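Local coordinates for L-hydantoinase (Arthrobacter aurescens, PDB 1GKR), which hydrolyses 5-substituted hydantoins, aryl derivatives more readily than alkyl ones, as a zinc-dependent homotetrameric cyclic amidase whose stereoselectivity varies with the substrate, at residues H60-D65 / G310-G315; G334-E339 / S403-L408; T89-P94 / A122-G127; L77-A82 / R116-F121. All blocks are in the same frame, centred on the assembly; numbering follows the deposited sequence.

Contact 1: H60-D65 / G310-G315; sequences HVHIID and GSDHGG. With ZN (zinc ion), chain F.
Gly-310 CA lies 4.1 Å from His-60 CB. Ser-311 OG accepts from His-313 N, two residues on, in an ST turn, and also bonds to Asp-58. Asp-312 meets both histidines of the facing strand. Its N gives a weak bond to His-60 O, and its CB sits over the face of the His-60 ring, 3.8 Å from the ring centroid. The Asp-312 and His-60 side chains run side by side, each with CG anti to the backbone N (chi1 -167° and -163°), and both end on the zinc ion. Asp-312 OD1, His-60 NE2 and His-62 NE2 each bind the metal at 2.1 Å. The carbamylated Lys-147 is a further ligand and bridges to the second zinc. Glu-262 bonds to His-60 ND1 and so fixes the rotation of the ring. At His-313 the backbone O accepts from His-62 N at 2.8 Å, while the ring NE2 is bonded to Asp-78. Gly-314 CA approaches His-62 O at 3.5 Å in a CA-H...O contact. This His-X-His strand end and facing aspartate are the metal-site signature of the amidohydrolase barrel. A water 2.5 Å from the zinc ion donates to Asp-312 OD2; the zinc would probably polarise this water, which Asp-312 OD2 orients.

Contact 2: G334-E339 / S403-L408; sequences GALGLE and SQFRSL
Glu-339 reaches across to Phe-405 and Arg-406, and the Glu-339 and Phe-405 side chains slide past each other in opposite directions. With CD anti to CA (chi2 170°), the glutamate chain is extended beyond CG. OE1 then takes the backbone N-H of Arg-406 on its syn lone pair, at 3.0 Å and nearly straight (167° at the hydrogen). The same oxygen is also paired with Ser-81 OG of helix 75-85. Nearer its root, Glu-339 CB lies over one face of the Phe-405 ring, toward the rim and 4.2 Å above the plane, while OE2 comes to 3.6 Å from Phe-405 CD1. An alanine at Glu-339 would probably leave Arg-406 N without this acceptor and open a gap beside Phe-405 CD1. The contact joins the loop leading from strand 313-314 of the amidohydrolase barrel into helix 341-350 with the loop between strands 398-399 and 418-428. In 334-339, Leu-336 points CD1 away from its own CA, the two anti about chi2. That methyl meets the Phe-405 ring at its edge, in plane, 3.9 Å from Phe-405 CD2, and also touches Ser-407 OG at 3.7 Å. Ser-407 OG finds its polar partner in His-409 O. Arg-406 folds at chi2 and chi3, its guanidinium leading away from Glu-339; NH2 makes a salt bridge with Glu-80.

Contact 3: T89-P94 / A122-G127; sequences TIIEMP and ALYGGG
Ile-91 beside Ala-122 and Glu-92 beside Leu-123 pair the two parallel strands of a beta-alpha-beta unit in the TIM barrel, formed by strand 87-92, helix 103-116 and strand 120-123. Three backbone bonds join them: Ala-122 N to Ile-90 O at 2.8 Å, Glu-92 N to Ala-122 O, and Tyr-124 N to Glu-92 O. On one face of the sheet Ile-91 CG2 packs on Ala-122 CB at 3.8 Å and on Tyr-124 CE2 at 3.6 Å. On the other, Glu-92 CB meets Leu-123 CD2, and Leu-123 also rests on Phe-106 of the connecting helix. Further along, Met-93 and Tyr-124 lie side by side, pointing the same way. The methionine folds at chi2 and chi3, and CE lies over one face of the tyrosine ring in a CH-pi contact, 3.5 Å from its centroid and 17° off the normal. SD stands obliquely, 4.3 Å from the same centroid, in a Met-aromatic contact. Met-93 also touches the zinc ligands His-60 and His-62, which places it in the second shell of the metal site, with Tyr-124 behind it; Tyr-124 OH is held by Glu-59 O. Next in the chain, Pro-94 CG lies 3.6 Å from Gly-126 CA.

Contact 4: L77-A82 / R116-F121; sequences LDSESA and RLKVDF
Glu-80 and Lys-118 form the ionic part of the contact, a salt bridge with OE2 and NZ 2.9 Å apart. The lysine chain is extended as far as CE and bends only at its end (chi4 78°), which brings NZ to the anti side of OE2, 28° out of the carboxylate plane. Both residues are buried, and Glu-80 has a second counter-ion in Arg-406, bound through OE1. An alanine at Lys-118 would probably leave Glu-80 OE2 without its charged mate and open a gap where Lys-118 CD now packs on Glu-80 CG at 3.6 Å. The hydrogen bond runs from Lys-118 N to Ser-79 OG, 2.9 Å long and somewhat bent (138° at the hydrogen). Ser-79 OG bonds also to Phe-75 O one helical turn earlier, so the hydroxyl ties the helix to the loop. Apolar packing completes the interface: Ser-79 CB touches Leu-117 CD2 at 3.5 Å, and Ala-82 CB meets Val-119 CG2 at 4.1 Å. The contact thus sets helix 75-85 against the turn between helix 103-116 and strand 120-123, with Val-439 of strand 438-439 touching both Glu-80 and Lys-118 and Ile-87 of strand 87-92 touching Ala-82.

In the fold
From the N terminus, strand 51-62 reaches the zinc site at 60-65 and is met there, 245 residues on, by 310-315; contact 1 thus closes the longest loop, spanning most of the barrel. Contacts 3 and 4 both nest inside it and cross each other, since their segments alternate along the chain; contact 4 sets helix 75-85 on the residues just before strand 120-123, and contact 3 pairs that strand with strand 87-92. Contact 2 follows in series, folding the loop after the last barrel strand onto 403-408. Its Gly-337 N is bonded to His-313 of contact 1, and Glu-339 and Arg-406 reach helix 75-85 of contact 4. Val-61 and Met-93 join contacts 1 and 3.

Contact 1: H60-D65 / G310-G315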
loop_
_atom_site.group_PDB
_atom_site.type_symbol
_atom_site.label_atom_id
_atom_site.label_comp_id
_atom_site.label_asym_id
_atom_site.label_seq_id
_atom_site.Cartn_x
_atom_site.Cartn_y
_atom_site.Cartn_z
ATOM N N HIS A 60 -29.632 12.945 -0.493
ATOM C CA HIS A 60 -30.137 11.825 0.278
ATOM C C HIS A 60 -31.367 12.146 1.122
ATOM O O HIS A 60 -31.275 12.338 2.336
ATOM C CB HIS A 60 -29.012 11.290 1.150
ATOM C CG HIS A 60 -29.268 9.917 1.674
ATOM N ND1 HIS A 60 -28.252 9.057 2.040
ATOM C CD2 HIS A 60 -30.426 9.251 1.894
ATOM C CE1 HIS A 60 -28.779 7.920 2.459
ATOM N NE2 HIS A 60 -30.095 8.013 2.381
ATOM N N VAL A 61 -32.521 12.170 0.469
ATOM C CA VAL A 61 -33.759 12.497 1.139
ATOM C C VAL A 61 -34.812 11.392 1.030
ATOM O O VAL A 61 -35.017 10.802 -0.042
ATOM C CB VAL A 61 -34.322 13.821 0.562
ATOM C CG1 VAL A 61 -35.587 14.251 1.306
ATOM C CG2 VAL A 61 -33.260 14.889 0.649
ATOM N N HIS A 62 -35.459 11.110 2.159
ATOM C CA HIS A 62 -36.526 10.112 2.229
ATOM C C HIS A 62 -37.819 10.757 2.756
ATOM O O HIS A 62 -38.219 10.509 3.897
ATOM C CB HIS A 62 -36.173 8.975 3.181
ATOM C CG HIS A 62 -34.957 8.200 2.797
ATOM N ND1 HIS A 62 -34.959 7.262 1.789
ATOM C CD2 HIS A 62 -33.714 8.168 3.340
ATOM C CE1 HIS A 62 -33.773 6.681 1.731
ATOM N NE2 HIS A 62 -32.999 7.214 2.659
ATOM N N ILE A 63 -38.457 11.604 1.958
ATOM C CA ILE A 63 -39.709 12.187 2.397
ATOM C C ILE A 63 -40.716 11.041 2.316
ATOM O O ILE A 63 -41.676 11.000 3.074
ATOM C CB ILE A 63 -40.147 13.350 1.494
ATOM C CG1 ILE A 63 -39.228 14.550 1.728
ATOM C CG2 ILE A 63 -41.603 13.717 1.783
ATOM C CD1 ILE A 63 -39.485 15.713 0.796
ATOM N N ILE A 64 -40.449 10.103 1.405
ATOM C CA ILE A 64 -41.260 8.902 1.190
ATOM C C ILE A 64 -42.567 9.177 0.475
ATOM O O ILE A 64 -42.715 8.815 -0.692
ATOM C CB ILE A 64 -41.604 8.194 2.505
ATOM C CG1 ILE A 64 -40.345 7.993 3.357
ATOM C CG2 ILE A 64 -42.276 6.857 2.187
ATOM C CD1 ILE A 64 -39.534 6.775 2.992
ATOM N N ASP A 65 -43.509 9.795 1.198
ATOM C CA ASP A 65 -44.828 10.170 0.685
ATOM C C ASP A 65 -45.579 8.988 0.066
ATOM O O ASP A 65 -45.496 7.858 0.552
ATOM C CB ASP A 65 -44.680 11.290 -0.356
ATOM C CG ASP A 65 -45.939 12.159 -0.498
ATOM O OD1 ASP A 65 -46.171 13.028 0.376
ATOM O OD2 ASP A 65 -46.688 11.980 -1.487
ATOM N N GLY A 310 -25.062 14.333 3.025
ATOM C CA GLY A 310 -26.477 14.147 2.741
ATOM C C GLY A 310 -27.157 13.945 4.077
ATOM O O GLY A 310 -26.586 13.314 4.958
ATOM N N SER A 311 -28.366 14.461 4.245
ATOM C CA SER A 311 -29.040 14.336 5.536
ATOM C C SER A 311 -29.582 12.953 5.873
ATOM O O SER A 311 -29.514 12.506 7.024
ATOM C CB SER A 311 -30.190 15.336 5.609
ATOM O OG SER A 311 -31.151 15.027 4.616
ATOM N N ASP A 312 -30.094 12.271 4.857
ATOM C CA ASP A 312 -30.726 10.970 5.045
ATOM C C ASP A 312 -31.978 11.208 5.918
ATOM O O ASP A 312 -32.338 10.413 6.792
ATOM C CB ASP A 312 -29.786 9.954 5.694
ATOM C CG ASP A 312 -30.334 8.531 5.602
ATOM O OD1 ASP A 312 -31.116 8.258 4.665
ATOM O OD2 ASP A 312 -29.986 7.680 6.449
ATOM N N HIS A 313 -32.616 12.347 5.664
ATOM C CA HIS A 313 -33.848 12.753 6.325
ATOM C C HIS A 313 -34.889 11.657 6.064
ATOM O O HIS A 313 -35.145 11.284 4.918
ATOM C CB HIS A 313 -34.320 14.071 5.710
ATOM C CG HIS A 313 -35.687 14.496 6.142
ATOM N ND1 HIS A 313 -35.908 15.273 7.258
ATOM C CD2 HIS A 313 -36.906 14.265 5.593
ATOM C CE1 HIS A 313 -37.203 15.508 7.375
ATOM N NE2 HIS A 313 -37.829 14.909 6.378
ATOM N N GLY A 314 -35.493 11.144 7.124
ATOM C CA GLY A 314 -36.479 10.102 6.950
ATOM C C GLY A 314 -37.263 9.896 8.222
ATOM O O GLY A 314 -36.693 9.581 9.269
ATOM N N GLY A 315 -38.577 10.076 8.122
ATOM C CA GLY A 315 -39.433 9.928 9.282
ATOM C C GLY A 315 -39.844 8.504 9.591
ATOM O O GLY A 315 -39.648 7.596 8.800
HETATM ZN ZN ZN F . -31.147 6.513 3.448
HETATM O O HOH W 1 -30.926 5.108 5.509
#

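Contact 2: G334-E339 / S403-L408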
loop_
_atom_site.group_PDB
_atom_site.type_symbol
_atom_site.label_atom_id
_atom_site.label_comp_id
_atom_site.label_asym_id
_atom_site.label_seq_id
_atom_site.Cartn_x
_atom_site.Cartn_y
_atom_site.Cartn_z
ATOM N N GLY A 334 -33.702 5.619 11.436
ATOM C CA GLY A 334 -34.038 6.859 10.778
ATOM C C GLY A 334 -33.976 8.075 11.662
ATOM O O GLY A 334 -34.051 7.975 12.881
ATOM N N ALA A 335 -33.834 9.233 11.033
ATOM C CA ALA A 335 -33.786 10.484 11.760
ATOM C C ALA A 335 -34.106 11.587 10.786
ATOM O O ALA A 335 -33.700 11.511 9.636
ATOM C CB ALA A 335 -32.410 10.700 12.345
ATOM N N LEU A 336 -34.856 12.592 11.233
ATOM C CA LEU A 336 -35.187 13.734 10.380
ATOM C C LEU A 336 -33.912 14.555 10.316
ATOM O O LEU A 336 -33.075 14.453 11.209
ATOM C CB LEU A 336 -36.314 14.564 10.994
ATOM C CG LEU A 336 -37.637 13.820 11.191
ATOM C CD1 LEU A 336 -38.665 14.748 11.786
ATOM C CD2 LEU A 336 -38.144 13.312 9.864
ATOM N N GLY A 337 -33.742 15.350 9.266
ATOM C CA GLY A 337 -32.530 16.144 9.164
ATOM C C GLY A 337 -32.609 17.297 8.190
ATOM O O GLY A 337 -31.698 18.123 8.103
ATOM N N LEU A 338 -33.710 17.366 7.461
ATOM C CA LEU A 338 -33.900 18.414 6.478
ATOM C C LEU A 338 -33.862 19.820 7.062
ATOM O O LEU A 338 -33.435 20.769 6.409
ATOM C CB LEU A 338 -35.229 18.190 5.784
ATOM C CG LEU A 338 -35.227 18.098 4.272
ATOM C CD1 LEU A 338 -33.925 17.551 3.766
ATOM C CD2 LEU A 338 -36.393 17.203 3.861
ATOM N N GLU A 339 -34.308 19.957 8.300
ATOM C CA GLU A 339 -34.357 21.268 8.928
ATOM C C GLU A 339 -33.139 21.587 9.785
ATOM O O GLU A 339 -32.904 22.745 10.121
ATOM C CB GLU A 339 -35.638 21.372 9.764
ATOM C CG GLU A 339 -36.277 22.741 9.737
ATOM C CD GLU A 339 -37.658 22.755 10.355
ATOM O OE1 GLU A 339 -38.512 21.961 9.913
ATOM O OE2 GLU A 339 -37.887 23.565 11.278
ATOM N N SER A 403 -40.360 20.386 17.887
ATOM C CA SER A 403 -41.808 20.579 17.828
ATOM C C SER A 403 -42.200 21.680 16.865
ATOM O O SER A 403 -43.367 21.789 16.496
ATOM C CB SER A 403 -42.348 20.925 19.204
ATOM O OG SER A 403 -41.797 22.151 19.642
ATOM N N GLN A 404 -41.228 22.501 16.473
ATOM C CA GLN A 404 -41.468 23.594 15.540
ATOM C C GLN A 404 -41.229 23.157 14.096
ATOM O O GLN A 404 -41.462 23.927 13.165
ATOM C CB GLN A 404 -40.563 24.783 15.864
ATOM C CG GLN A 404 -40.846 25.430 17.206
ATOM C CD GLN A 404 -42.327 25.711 17.400
ATOM O OE1 GLN A 404 -42.943 26.435 16.611
ATOM N NE2 GLN A 404 -42.914 25.130 18.450
ATOM N N PHE A 405 -40.752 21.928 13.920
ATOM C CA PHE A 405 -40.486 21.386 12.595
ATOM C C PHE A 405 -41.697 21.506 11.697
ATOM O O PHE A 405 -42.827 21.300 12.129
ATOM C CB PHE A 405 -40.090 19.914 12.684
ATOM C CG PHE A 405 -38.650 19.688 13.054
ATOM C CD1 PHE A 405 -37.842 20.745 13.466
ATOM C CD2 PHE A 405 -38.105 18.404 13.005
ATOM C CE1 PHE A 405 -36.515 20.526 13.827
ATOM C CE2 PHE A 405 -36.779 18.176 13.367
ATOM C CZ PHE A 405 -35.981 19.238 13.778
ATOM N N ARG A 406 -41.452 21.819 10.436
ATOM C CA ARG A 406 -42.528 21.964 9.471
ATOM C C ARG A 406 -42.915 20.618 8.854
ATOM O O ARG A 406 -43.954 20.497 8.212
ATOM C CB ARG A 406 -42.078 22.927 8.382
ATOM C CG ARG A 406 -41.417 24.173 8.948
ATOM C CD ARG A 406 -42.442 25.035 9.616
ATOM N NE ARG A 406 -43.431 25.485 8.638
ATOM C CZ ARG A 406 -44.733 25.625 8.887
ATOM N NH1 ARG A 406 -45.225 25.346 10.092
ATOM N NH2 ARG A 406 -45.546 26.054 7.927
ATOM N N SER A 407 -42.080 19.607 9.061
ATOM C CA SER A 407 -42.319 18.280 8.502
ATOM C C SER A 407 -43.450 17.528 9.190
ATOM O O SER A 407 -43.971 17.969 10.216
ATOM C CB SER A 407 -41.045 17.445 8.592
ATOM O OG SER A 407 -40.641 17.308 9.939
ATOM N N LEU A 408 -43.821 16.382 8.624
ATOM C CA LEU A 408 -44.883 15.568 9.200
ATOM C C LEU A 408 -44.525 15.171 10.627
ATOM O O LEU A 408 -45.333 15.330 11.530
ATOM C CB LEU A 408 -45.121 14.307 8.372
ATOM C CG LEU A 408 -46.215 13.431 8.991
ATOM C CD1 LEU A 408 -47.531 14.185 8.899
ATOM C CD2 LEU A 408 -46.308 12.077 8.292
#

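Contact 3: T89-P94 / A122-G127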
loop_
_atom_site.group_PDB
_atom_site.type_symbol
_atom_site.label_atom_id
_atom_site.label_comp_id
_atom_site.label_asym_id
_atom_site.label_seq_id
_atom_site.Cartn_x
_atom_site.Cartn_y
_atom_site.Cartn_z
ATOM N N THR A 89 -32.708 22.129 -3.346
ATOM C CA THR A 89 -33.079 21.033 -4.231
ATOM C C THR A 89 -32.741 19.704 -3.552
ATOM O O THR A 89 -31.686 19.546 -2.922
ATOM C CB THR A 89 -32.473 21.114 -5.682
ATOM O OG1 THR A 89 -31.532 20.062 -5.871
ATOM C CG2 THR A 89 -31.842 22.433 -5.952
ATOM N N ILE A 90 -33.689 18.774 -3.642
ATOM C CA ILE A 90 -33.556 17.466 -3.032
ATOM C C ILE A 90 -33.640 16.386 -4.098
ATOM O O ILE A 90 -34.164 16.608 -5.195
ATOM C CB ILE A 90 -34.706 17.203 -2.014
ATOM C CG1 ILE A 90 -36.048 17.138 -2.751
ATOM C CG2 ILE A 90 -34.775 18.310 -0.983
ATOM C CD1 ILE A 90 -37.206 16.770 -1.880
ATOM N N ILE A 91 -33.114 15.215 -3.775
ATOM C CA ILE A 91 -33.203 14.096 -4.680
ATOM C C ILE A 91 -33.856 13.009 -3.826
ATOM O O ILE A 91 -33.221 12.491 -2.916
ATOM C CB ILE A 91 -31.811 13.680 -5.172
ATOM C CG1 ILE A 91 -31.018 14.929 -5.575
ATOM C CG2 ILE A 91 -31.938 12.803 -6.404
ATOM C CD1 ILE A 91 -29.699 14.634 -6.282
ATOM N N GLU A 92 -35.133 12.708 -4.091
ATOM C CA GLU A 92 -35.897 11.701 -3.334
ATOM C C GLU A 92 -35.454 10.296 -3.633
ATOM O O GLU A 92 -35.386 9.918 -4.804
ATOM C CB GLU A 92 -37.382 11.759 -3.677
ATOM C CG GLU A 92 -38.280 12.259 -2.576
ATOM C CD GLU A 92 -38.348 11.354 -1.369
ATOM O OE1 GLU A 92 -38.841 10.201 -1.467
ATOM O OE2 GLU A 92 -37.909 11.826 -0.307
ATOM N N MET A 93 -35.176 9.523 -2.586
ATOM C CA MET A 93 -34.777 8.131 -2.761
ATOM C C MET A 93 -36.022 7.368 -3.227
ATOM O O MET A 93 -37.143 7.869 -3.122
ATOM C CB MET A 93 -34.259 7.555 -1.447
ATOM C CG MET A 93 -33.059 8.287 -0.887
ATOM S SD MET A 93 -31.439 7.626 -1.377
ATOM C CE MET A 93 -31.827 6.836 -2.913
ATOM N N PRO A 94 -35.851 6.136 -3.725
ATOM C CA PRO A 94 -37.024 5.405 -4.191
ATOM C C PRO A 94 -37.604 4.429 -3.195
ATOM O O PRO A 94 -38.306 3.509 -3.589
ATOM C CB PRO A 94 -36.487 4.703 -5.419
ATOM C CG PRO A 94 -35.138 4.249 -4.924
ATOM C CD PRO A 94 -34.620 5.400 -4.062
ATOM N N ALA A 122 -35.076 16.297 -7.813
ATOM C CA ALA A 122 -34.588 15.367 -8.813
ATOM C C ALA A 122 -35.019 14.010 -8.250
ATOM O O ALA A 122 -35.275 13.891 -7.047
ATOM C CB ALA A 122 -33.076 15.439 -8.912
ATOM N N LEU A 123 -35.088 12.984 -9.090
ATOM C CA LEU A 123 -35.514 11.686 -8.604
ATOM C C LEU A 123 -34.607 10.510 -8.886
ATOM O O LEU A 123 -33.971 10.421 -9.934
ATOM C CB LEU A 123 -36.888 11.361 -9.159
ATOM C CG LEU A 123 -38.000 12.276 -8.690
ATOM C CD1 LEU A 123 -39.256 11.913 -9.429
ATOM C CD2 LEU A 123 -38.199 12.128 -7.195
ATOM N N TYR A 124 -34.580 9.601 -7.921
ATOM C CA TYR A 124 -33.823 8.361 -7.996
ATOM C C TYR A 124 -34.795 7.303 -8.473
ATOM O O TYR A 124 -36.005 7.428 -8.296
ATOM C CB TYR A 124 -33.393 7.895 -6.615
ATOM C CG TYR A 124 -32.151 8.497 -6.064
ATOM C CD1 TYR A 124 -30.899 8.096 -6.530
ATOM C CD2 TYR A 124 -32.215 9.415 -5.008
ATOM C CE1 TYR A 124 -29.739 8.583 -5.950
ATOM C CE2 TYR A 124 -31.064 9.911 -4.422
ATOM C CZ TYR A 124 -29.829 9.488 -4.896
ATOM O OH TYR A 124 -28.680 9.956 -4.318
ATOM N N GLY A 125 -34.248 6.251 -9.055
ATOM C CA GLY A 125 -35.054 5.129 -9.470
ATOM C C GLY A 125 -34.511 4.057 -8.543
ATOM O O GLY A 125 -33.480 4.262 -7.896
ATOM N N GLY A 126 -35.181 2.923 -8.448
ATOM C CA GLY A 126 -34.677 1.883 -7.581
ATOM C C GLY A 126 -34.084 0.743 -8.383
ATOM O O GLY A 126 -34.536 0.427 -9.485
ATOM N N GLY A 127 -33.049 0.132 -7.829
ATOM C CA GLY A 127 -32.421 -0.990 -8.483
ATOM C C GLY A 127 -32.585 -2.143 -7.521
ATOM O O GLY A 127 -31.811 -2.283 -6.569
HETATM O O HOH W 2 -37.509 8.657 -6.132
#

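Contact 4: L77-A82 / R116-F121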
loop_
_atom_site.group_PDB
_atom_site.type_symbol
_atom_site.label_atom_id
_atom_site.label_comp_id
_atom_site.label_asym_id
_atom_site.label_seq_id
_atom_site.Cartn_x
_atom_site.Cartn_y
_atom_site.Cartn_z
ATOM N N LEU A 77 -45.257 19.104 3.400
ATOM C CA LEU A 77 -44.853 19.438 4.760
ATOM C C LEU A 77 -43.345 19.448 4.911
ATOM O O LEU A 77 -42.758 20.479 5.239
ATOM C CB LEU A 77 -45.472 18.472 5.761
ATOM C CG LEU A 77 -46.996 18.517 5.739
ATOM C CD1 LEU A 77 -47.546 17.667 6.864
ATOM C CD2 LEU A 77 -47.453 19.957 5.868
ATOM N N ASP A 78 -42.718 18.304 4.655
ATOM C CA ASP A 78 -41.271 18.179 4.771
ATOM C C ASP A 78 -40.497 19.112 3.842
ATOM O O ASP A 78 -39.416 19.583 4.201
ATOM C CB ASP A 78 -40.857 16.732 4.522
ATOM C CG ASP A 78 -41.464 15.785 5.526
ATOM O OD1 ASP A 78 -42.702 15.817 5.684
ATOM O OD2 ASP A 78 -40.712 15.013 6.154
ATOM N N SER A 79 -41.028 19.392 2.655
ATOM C CA SER A 79 -40.302 20.286 1.775
ATOM C C SER A 79 -40.255 21.692 2.401
ATOM O O SER A 79 -39.444 22.532 2.014
ATOM C CB SER A 79 -40.921 20.307 0.367
ATOM O OG SER A 79 -42.072 21.116 0.293
ATOM N N GLU A 80 -41.108 21.961 3.377
ATOM C CA GLU A 80 -41.048 23.270 4.019
ATOM C C GLU A 80 -39.855 23.261 4.964
ATOM O O GLU A 80 -39.229 24.294 5.191
ATOM C CB GLU A 80 -42.328 23.582 4.802
ATOM C CG GLU A 80 -43.537 23.835 3.924
ATOM C CD GLU A 80 -44.565 24.719 4.603
ATOM O OE1 GLU A 80 -44.511 24.835 5.845
ATOM O OE2 GLU A 80 -45.430 25.288 3.898
ATOM N N SER A 81 -39.548 22.093 5.524
ATOM C CA SER A 81 -38.400 21.973 6.412
ATOM C C SER A 81 -37.147 22.246 5.592
ATOM O O SER A 81 -36.217 22.899 6.070
ATOM C CB SER A 81 -38.300 20.571 7.013
ATOM O OG SER A 81 -39.157 20.423 8.125
ATOM N N ALA A 82 -37.122 21.735 4.362
ATOM C CA ALA A 82 -35.984 21.953 3.485
ATOM C C ALA A 82 -35.844 23.456 3.263
ATOM O O ALA A 82 -34.779 24.036 3.493
ATOM C CB ALA A 82 -36.193 21.249 2.158
ATOM N N ARG A 116 -46.876 18.987 -5.268
ATOM C CA ARG A 116 -46.872 19.335 -3.861
ATOM C C ARG A 116 -45.584 19.826 -3.217
ATOM O O ARG A 116 -45.629 20.426 -2.138
ATOM C CB ARG A 116 -47.447 18.164 -3.070
ATOM C CG ARG A 116 -48.918 17.926 -3.378
ATOM C CD ARG A 116 -49.485 16.794 -2.564
ATOM N NE ARG A 116 -49.196 15.500 -3.160
ATOM C CZ ARG A 116 -48.665 14.480 -2.496
ATOM N NH1 ARG A 116 -48.361 14.615 -1.208
ATOM N NH2 ARG A 116 -48.453 13.319 -3.118
ATOM N N LEU A 117 -44.445 19.591 -3.863
ATOM C CA LEU A 117 -43.161 20.027 -3.316
ATOM C C LEU A 117 -43.005 21.540 -3.354
ATOM O O LEU A 117 -43.545 22.210 -4.237
ATOM C CB LEU A 117 -42.019 19.371 -4.081
ATOM C CG LEU A 117 -41.754 17.946 -3.620
ATOM C CD1 LEU A 117 -40.784 17.266 -4.576
ATOM C CD2 LEU A 117 -41.212 17.993 -2.190
ATOM N N LYS A 118 -42.269 22.081 -2.389
ATOM C CA LYS A 118 -42.059 23.520 -2.329
ATOM C C LYS A 118 -40.630 23.942 -2.706
ATOM O O LYS A 118 -40.357 25.126 -2.885
ATOM C CB LYS A 118 -42.439 24.049 -0.942
ATOM C CG LYS A 118 -43.934 23.980 -0.612
ATOM C CD LYS A 118 -44.241 24.917 0.555
ATOM C CE LYS A 118 -45.733 25.116 0.788
ATOM N NZ LYS A 118 -46.329 23.952 1.498
ATOM N N VAL A 119 -39.715 22.985 -2.810
ATOM C CA VAL A 119 -38.352 23.289 -3.241
ATOM C C VAL A 119 -38.145 22.429 -4.493
ATOM O O VAL A 119 -38.962 21.561 -4.781
ATOM C CB VAL A 119 -37.314 22.963 -2.151
ATOM C CG1 VAL A 119 -37.552 23.858 -0.936
ATOM C CG2 VAL A 119 -37.395 21.506 -1.763
ATOM N N ASP A 120 -37.089 22.661 -5.258
ATOM C CA ASP A 120 -36.910 21.868 -6.473
ATOM C C ASP A 120 -36.458 20.440 -6.166
ATOM O O ASP A 120 -35.949 20.158 -5.072
ATOM C CB ASP A 120 -35.938 22.576 -7.427
ATOM C CG ASP A 120 -36.584 23.770 -8.149
ATOM O OD1 ASP A 120 -37.783 24.057 -7.925
ATOM O OD2 ASP A 120 -35.888 24.424 -8.950
ATOM N N PHE A 121 -36.627 19.538 -7.129
ATOM C CA PHE A 121 -36.280 18.153 -6.884
ATOM C C PHE A 121 -35.821 17.358 -8.097
ATOM O O PHE A 121 -36.150 17.675 -9.239
ATOM C CB PHE A 121 -37.497 17.442 -6.302
ATOM C CG PHE A 121 -38.670 17.401 -7.255
ATOM C CD1 PHE A 121 -39.448 18.535 -7.475
ATOM C CD2 PHE A 121 -38.945 16.249 -7.995
ATOM C CE1 PHE A 121 -40.485 18.527 -8.426
ATOM C CE2 PHE A 121 -39.979 16.233 -8.946
ATOM C CZ PHE A 121 -40.746 17.374 -9.161
#